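Side-chain contacts in Mn transporter subunit (PDB 3UJP), which probably delivers manganese to a membrane transporter as the metal-binding, solute-binding subunit of an ABC-type uptake system: residues E184-A188 with N189-L193; L287-Y290 with D291-I295. All blocks are in the same frame, centred on the assembly; numbering follows the deposited sequence.

Contact 1: residues E184-A188 with N189-L193; sequences EQVPA and NQRFL. With ZN (zinc ion), chain N.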
ATOM      1  N   GLU A 184      26.957 -27.937   4.069  1.00 95.58           N
ATOM      2  CA  GLU A 184      27.485 -29.269   4.369  1.00 96.31           C
ATOM      3  C   GLU A 184      28.496 -29.694   3.300  1.00 92.58           C
ATOM      4  O   GLU A 184      29.375 -30.518   3.551  1.00 94.49           O
ATOM      5  CB  GLU A 184      26.356 -30.306   4.564  1.00 99.05           C
ATOM      6  CG  GLU A 184      25.886 -31.063   3.311  1.00107.14           C
ATOM      7  CD  GLU A 184      24.559 -31.819   3.532  1.00114.06           C
ATOM      8  OE1 GLU A 184      23.592 -31.230   4.049  1.00114.23           O
ATOM      9  OE2 GLU A 184      24.462 -33.008   3.172  1.00115.74           O
ATOM     10  N   GLN A 185      28.383 -29.094   2.121  1.00 90.57           N
ATOM     11  CA  GLN A 185      29.337 -29.325   1.039  1.00 88.21           C
ATOM     12  C   GLN A 185      30.783 -29.065   1.449  1.00 89.36           C
ATOM     13  O   GLN A 185      31.558 -30.000   1.604  1.00103.61           O
ATOM     14  CB  GLN A 185      28.970 -28.506  -0.196  1.00 94.48           C
ATOM     15  CG  GLN A 185      27.616 -28.914  -0.810  1.00 95.43           C
ATOM     16  CD  GLN A 185      27.239 -28.117  -2.069  1.00102.15           C
ATOM     17  OE1 GLN A 185      28.104 -27.727  -2.865  1.00102.60           O
ATOM     18  NE2 GLN A 185      25.936 -27.869  -2.247  1.00102.54           N
ATOM     19  N   VAL A 186      31.152 -27.800   1.609  1.00 86.98           N
ATOM     20  CA  VAL A 186      32.451 -27.442   2.173  1.00 93.26           C
ATOM     21  C   VAL A 186      32.784 -28.318   3.414  1.00 96.87           C
ATOM     22  O   VAL A 186      31.967 -28.448   4.326  1.00 98.29           O
ATOM     23  CB  VAL A 186      32.507 -25.904   2.472  1.00 91.08           C
ATOM     24  CG1 VAL A 186      31.097 -25.333   2.637  1.00 82.32           C
ATOM     25  CG2 VAL A 186      33.383 -25.590   3.681  1.00 98.51           C
ATOM     26  N   PRO A 187      33.976 -28.952   3.424  1.00 99.07           N
ATOM     27  CA  PRO A 187      34.466 -29.914   4.434  1.00 97.55           C
ATOM     28  C   PRO A 187      34.710 -29.311   5.817  1.00102.00           C
ATOM     29  O   PRO A 187      35.237 -28.202   5.878  1.00102.42           O
ATOM     30  CB  PRO A 187      35.809 -30.360   3.857  1.00100.30           C
ATOM     31  CG  PRO A 187      36.204 -29.265   2.932  1.00103.98           C
ATOM     32  CD  PRO A 187      34.949 -28.758   2.338  1.00 95.19           C
ATOM     33  N   ALA A 188      34.376 -30.026   6.891  1.00102.15           N
ATOM     34  CA  ALA A 188      34.390 -29.449   8.255  1.00105.88           C
ATOM     35  C   ALA A 188      35.648 -28.639   8.660  1.00103.92           C
ATOM     36  O   ALA A 188      35.572 -27.717   9.479  1.00 97.09           O
ATOM     37  CB  ALA A 188      34.073 -30.524   9.302  1.00 96.90           C
ATOM     38  N   ASN A 189      36.795 -28.980   8.086  1.00102.11           N
ATOM     39  CA  ASN A 189      38.045 -28.308   8.436  1.00103.71           C
ATOM     40  C   ASN A 189      38.349 -27.111   7.534  1.00 99.58           C
ATOM     41  O   ASN A 189      39.446 -26.547   7.586  1.00100.59           O
ATOM     42  CB  ASN A 189      39.216 -29.310   8.454  1.00106.67           C
ATOM     43  CG  ASN A 189      39.283 -30.160   7.194  1.00109.21           C
ATOM     44  OD1 ASN A 189      39.005 -29.682   6.094  1.00108.93           O
ATOM     45  ND2 ASN A 189      39.637 -31.435   7.352  1.00111.65           N
ATOM     46  N   GLN A 190      37.377 -26.740   6.698  1.00100.45           N
ATOM     47  CA  GLN A 190      37.455 -25.516   5.888  1.00103.38           C
ATOM     48  C   GLN A 190      36.217 -24.648   6.116  1.00 99.55           C
ATOM     49  O   GLN A 190      35.958 -23.730   5.343  1.00 93.00           O
ATOM     50  CB  GLN A 190      37.537 -25.813   4.378  1.00103.68           C
ATOM     51  CG  GLN A 190      38.536 -26.882   3.943  1.00110.84           C
ATOM     52  CD  GLN A 190      38.400 -27.249   2.459  1.00113.26           C
ATOM     53  OE1 GLN A 190      38.777 -28.345   2.039  1.00106.20           O
ATOM     54  NE2 GLN A 190      37.862 -26.325   1.670  1.00113.68           N
ATOM     55  N   ARG A 191      35.435 -24.951   7.148  1.00 99.55           N
ATOM     56  CA  ARG A 191      34.150 -24.280   7.310  1.00 92.77           C
ATOM     57  C   ARG A 191      34.283 -22.976   8.097  1.00 93.89           C
ATOM     58  O   ARG A 191      33.725 -22.825   9.186  1.00 98.50           O
ATOM     59  CB  ARG A 191      33.107 -25.223   7.922  1.00 94.66           C
ATOM     60  CG  ARG A 191      31.879 -25.429   7.022  1.00 97.19           C
ATOM     61  CD  ARG A 191      30.981 -26.576   7.477  1.00 97.50           C
ATOM     62  NE  ARG A 191      31.265 -27.800   6.739  1.00 97.33           N
ATOM     63  CZ  ARG A 191      30.774 -28.995   7.045  1.00 97.81           C
ATOM     64  NH1 ARG A 191      29.971 -29.137   8.086  1.00 94.89           N
ATOM     65  NH2 ARG A 191      31.093 -30.052   6.314  1.00 95.44           N
ATOM     66  N   PHE A 192      35.015 -22.027   7.518  1.00 89.08           N
ATOM     67  CA  PHE A 192      35.340 -20.770   8.191  1.00 83.66           C
ATOM     68  C   PHE A 192      34.668 -19.569   7.537  1.00 79.44           C
ATOM     69  O   PHE A 192      34.845 -19.289   6.344  1.00 81.19           O
ATOM     70  CB  PHE A 192      36.861 -20.562   8.275  1.00 89.74           C
ATOM     71  CG  PHE A 192      37.577 -21.642   9.050  1.00 93.56           C
ATOM     72  CD1 PHE A 192      38.328 -22.604   8.394  1.00 96.59           C
ATOM     73  CD2 PHE A 192      37.471 -21.711  10.432  1.00 95.75           C
ATOM     74  CE1 PHE A 192      38.972 -23.612   9.099  1.00 99.32           C
ATOM     75  CE2 PHE A 192      38.114 -22.716  11.145  1.00100.07           C
ATOM     76  CZ  PHE A 192      38.863 -23.671  10.475  1.00102.64           C
ATOM     77  N   LEU A 193      33.902 -18.854   8.350  1.00 79.38           N
ATOM     78  CA  LEU A 193      33.083 -17.740   7.890  1.00 76.02           C
ATOM     79  C   LEU A 193      33.686 -16.419   8.370  1.00 77.55           C
ATOM     80  O   LEU A 193      33.505 -16.007   9.519  1.00 78.61           O
ATOM     81  CB  LEU A 193      31.652 -17.896   8.413  1.00 76.55           C
ATOM     82  CG  LEU A 193      30.528 -17.209   7.663  1.00 68.53           C
ATOM     83  CD1 LEU A 193      29.399 -16.951   8.630  1.00 62.97           C
ATOM     84  CD2 LEU A 193      30.997 -15.912   7.009  1.00 72.53           C
TER
HETATM   85 ZN    ZN N 331      22.513 -33.129   5.005  1.00133.24          ZN
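A type I beta turn spans P187 to Q190, with A188 and N189 at its corners. Q190 N donates to P187 O at 2.7 Å, which closes the turn. The R191 side chain then reaches back to V186. NE and NH2 both donate to the single V186 O, with R191 NE lying 2.6 Å from that oxygen. The grip is side-on, and the oxygen lies about 17° out of the guanidinium plane. The bend at chi3 (-97°) turns the guanidinium toward this carbonyl. E184 CA lies over one face of the group and A188 CA over the other, both toward the rim. Nearer its own backbone, R191 packs by CG on V186 CG2 at 3.7 Å. With an alanine here, V186 O is likely to lose both R191 donors and the loop to move more freely. E184 points away from 189-193, and its carboxylate holds a zinc ion, with E184 OE1 2.4 Å from the metal. Carboxylates of E277 in a second subunit and D104 in a third come close there, consistent with a shared zinc. The loop joins helix 158-183 to strand 192-195, and the R191 backbone is hydrogen-bonded to E210, at the start of strand 210-213.

Contact 2: residues L287-Y290 with D291-I295; sequences LLEY and DARVI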
ATOM      1  N   LEU A 287      17.346 -13.484   1.423  1.00 62.57           N
ATOM      2  CA  LEU A 287      18.565 -13.174   2.189  1.00 68.05           C
ATOM      3  C   LEU A 287      19.272 -14.416   2.681  1.00 68.67           C
ATOM      4  O   LEU A 287      20.454 -14.573   2.443  1.00 68.99           O
ATOM      5  CB  LEU A 287      18.318 -12.224   3.378  1.00 69.26           C
ATOM      6  CG  LEU A 287      19.511 -11.881   4.311  1.00 65.52           C
ATOM      7  CD1 LEU A 287      19.515 -10.402   4.693  1.00 58.99           C
ATOM      8  CD2 LEU A 287      19.596 -12.752   5.578  1.00 61.74           C
ATOM      9  N   LEU A 288      18.566 -15.297   3.378  1.00 64.47           N
ATOM     10  CA  LEU A 288      19.187 -16.557   3.772  1.00 65.71           C
ATOM     11  C   LEU A 288      19.697 -17.350   2.532  1.00 70.86           C
ATOM     12  O   LEU A 288      20.893 -17.554   2.409  1.00 70.43           O
ATOM     13  CB  LEU A 288      18.257 -17.365   4.658  1.00 62.06           C
ATOM     14  CG  LEU A 288      17.760 -16.566   5.851  1.00 65.40           C
ATOM     15  CD1 LEU A 288      16.468 -17.176   6.418  1.00 56.55           C
ATOM     16  CD2 LEU A 288      18.863 -16.403   6.923  1.00 64.19           C
ATOM     17  N   GLU A 289      18.822 -17.763   1.610  1.00 69.70           N
ATOM     18  CA  GLU A 289      19.283 -18.345   0.340  1.00 75.22           C
ATOM     19  C   GLU A 289      20.592 -17.698  -0.187  1.00 75.57           C
ATOM     20  O   GLU A 289      21.609 -18.364  -0.320  1.00 76.86           O
ATOM     21  CB  GLU A 289      18.205 -18.261  -0.761  1.00 77.49           C
ATOM     22  CG  GLU A 289      17.062 -19.286  -0.742  1.00 78.20           C
ATOM     23  CD  GLU A 289      16.420 -19.473  -2.143  1.00 97.08           C
ATOM     24  OE1 GLU A 289      16.963 -18.928  -3.138  1.00103.47           O
ATOM     25  OE2 GLU A 289      15.377 -20.160  -2.264  1.00 97.07           O
ATOM     26  N   TYR A 290      20.561 -16.408  -0.508  1.00 72.52           N
ATOM     27  CA  TYR A 290      21.744 -15.716  -1.025  1.00 78.18           C
ATOM     28  C   TYR A 290      22.964 -15.927  -0.134  1.00 80.74           C
ATOM     29  O   TYR A 290      24.004 -16.390  -0.589  1.00 85.01           O
ATOM     30  CB  TYR A 290      21.491 -14.203  -1.162  1.00 73.19           C
ATOM     31  CG  TYR A 290      22.615 -13.436  -1.849  1.00 73.33           C
ATOM     32  CD1 TYR A 290      22.784 -13.502  -3.230  1.00 77.68           C
ATOM     33  CD2 TYR A 290      23.497 -12.649  -1.126  1.00 75.79           C
ATOM     34  CE1 TYR A 290      23.796 -12.810  -3.869  1.00 75.71           C
ATOM     35  CE2 TYR A 290      24.510 -11.944  -1.762  1.00 78.65           C
ATOM     36  CZ  TYR A 290      24.660 -12.036  -3.134  1.00 75.54           C
ATOM     37  OH  TYR A 290      25.673 -11.345  -3.768  1.00 83.64           O
ATOM     38  N   ASP A 291      22.820 -15.568   1.137  1.00 81.50           N
ATOM     39  CA  ASP A 291      23.924 -15.539   2.090  1.00 78.83           C
ATOM     40  C   ASP A 291      24.721 -16.836   2.122  1.00 84.32           C
ATOM     41  O   ASP A 291      25.954 -16.824   2.213  1.00 89.01           O
ATOM     42  CB  ASP A 291      23.375 -15.276   3.486  1.00 71.88           C
ATOM     43  CG  ASP A 291      23.563 -13.848   3.925  1.00 70.95           C
ATOM     44  OD1 ASP A 291      23.290 -13.592   5.110  1.00 73.60           O
ATOM     45  OD2 ASP A 291      23.980 -12.998   3.105  1.00 69.61           O
ATOM     46  N   ALA A 292      24.008 -17.954   2.074  1.00 77.51           N
ATOM     47  CA  ALA A 292      24.634 -19.257   2.173  1.00 81.86           C
ATOM     48  C   ALA A 292      25.203 -19.667   0.821  1.00 84.80           C
ATOM     49  O   ALA A 292      26.320 -20.177   0.734  1.00 85.77           O
ATOM     50  CB  ALA A 292      23.626 -20.296   2.684  1.00 76.33           C
ATOM     51  N   ARG A 293      24.448 -19.445  -0.244  1.00 81.11           N
ATOM     52  CA  ARG A 293      24.984 -19.768  -1.549  1.00 82.23           C
ATOM     53  C   ARG A 293      26.352 -19.105  -1.736  1.00 81.12           C
ATOM     54  O   ARG A 293      27.326 -19.799  -1.963  1.00 90.14           O
ATOM     55  CB  ARG A 293      23.994 -19.446  -2.669  1.00 82.91           C
ATOM     56  CG  ARG A 293      23.261 -20.686  -3.214  1.00 91.32           C
ATOM     57  CD  ARG A 293      21.882 -20.354  -3.800  1.00 94.56           C
ATOM     58  NE  ARG A 293      21.907 -19.109  -4.561  1.00 92.64           N
ATOM     59  CZ  ARG A 293      20.903 -18.238  -4.632  1.00 95.81           C
ATOM     60  NH1 ARG A 293      21.043 -17.132  -5.348  1.00 95.07           N
ATOM     61  NH2 ARG A 293      19.760 -18.463  -3.989  1.00 95.43           N
ATOM     62  N   VAL A 294      26.458 -17.788  -1.581  1.00 80.51           N
ATOM     63  CA  VAL A 294      27.726 -17.116  -1.918  1.00 83.80           C
ATOM     64  C   VAL A 294      28.854 -17.420  -0.931  1.00 86.23           C
ATOM     65  O   VAL A 294      30.032 -17.172  -1.219  1.00 86.07           O
ATOM     66  CB  VAL A 294      27.589 -15.589  -2.145  1.00 81.38           C
ATOM     67  CG1 VAL A 294      26.340 -15.291  -2.954  1.00 84.50           C
ATOM     68  CG2 VAL A 294      27.554 -14.842  -0.837  1.00 82.26           C
ATOM     69  N   ILE A 295      28.484 -17.964   0.227  1.00 84.50           N
ATOM     70  CA  ILE A 295      29.457 -18.454   1.202  1.00 80.59           C
ATOM     71  C   ILE A 295      29.997 -19.794   0.737  1.00 84.12           C
ATOM     72  O   ILE A 295      31.209 -19.970   0.579  1.00 89.08           O
ATOM     73  CB  ILE A 295      28.825 -18.637   2.585  1.00 80.36           C
ATOM     74  CG1 ILE A 295      28.696 -17.295   3.306  1.00 81.51           C
ATOM     75  CG2 ILE A 295      29.669 -19.555   3.422  1.00 84.96           C
ATOM     76  CD1 ILE A 295      28.083 -17.402   4.691  1.00 80.01           C
TER
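L287-Y290 and D291-I295 are consecutive turns of one alpha-helix, 284-296. Four backbone i to i+4 bonds tie them, from the amides of D291, A292, R293 and V294 to the carbonyls of L287, L288, E289 and Y290. V294 N to Y290 O, at 3.0 Å, is nearly straight at 173°. On one flank, L288 and A292 pack against L179 of helix 158-183, the long helix that joins the two lobes in this family of solute-binding proteins. L287 and D291 lie side by side, and L287 CD2 is 3.8 Å from D291 OD1. The other carboxylate oxygen, D291 OD2, is hydrogen-bonded to Y270 N, so this buried acid tethers the helix to the chain just after strand 264-269. E289 and R293 run alongside each other. OE1 of E289 lies 3.0 Å from R293 NH2 in a salt bridge, near the guanidinium edge, with the two flat groups 72° apart. The position of E289 OE1 is less certain. A cacodylate ion, probably from the crystallisation liquor, lies close to it. E152 of a third subunit makes a long, weak ion pair with R293 and brings a like charge close to E289. The Y290 ring leans outward and toward the C-terminal end of the helix, with CG anti to the backbone N (chi1 -173°). This brings V294 CG1 over the ring face in a CH-pi contact, 3.8 Å from the Y290 ring centroid.

Contact 1 comes first along the chain, and contact 2 lies in the last helix of the modelled chain. Their centres are 15 Å apart, on the same side of the chain's centre. They touch by packing where L193 CG, in strand 192-195, meets I295 CD1 at 3.9 Å. The I295 side chain also touches L269, so it meets residues of both strand 192-195 and strand 264-269. The manganese site, formed by H66, H131, E197 and D272, belongs to neither contact. The L287 side chain of contact 2 is about 11 Å from the manganese. Contact 1 instead carries a surface zinc on E184, separate from that site.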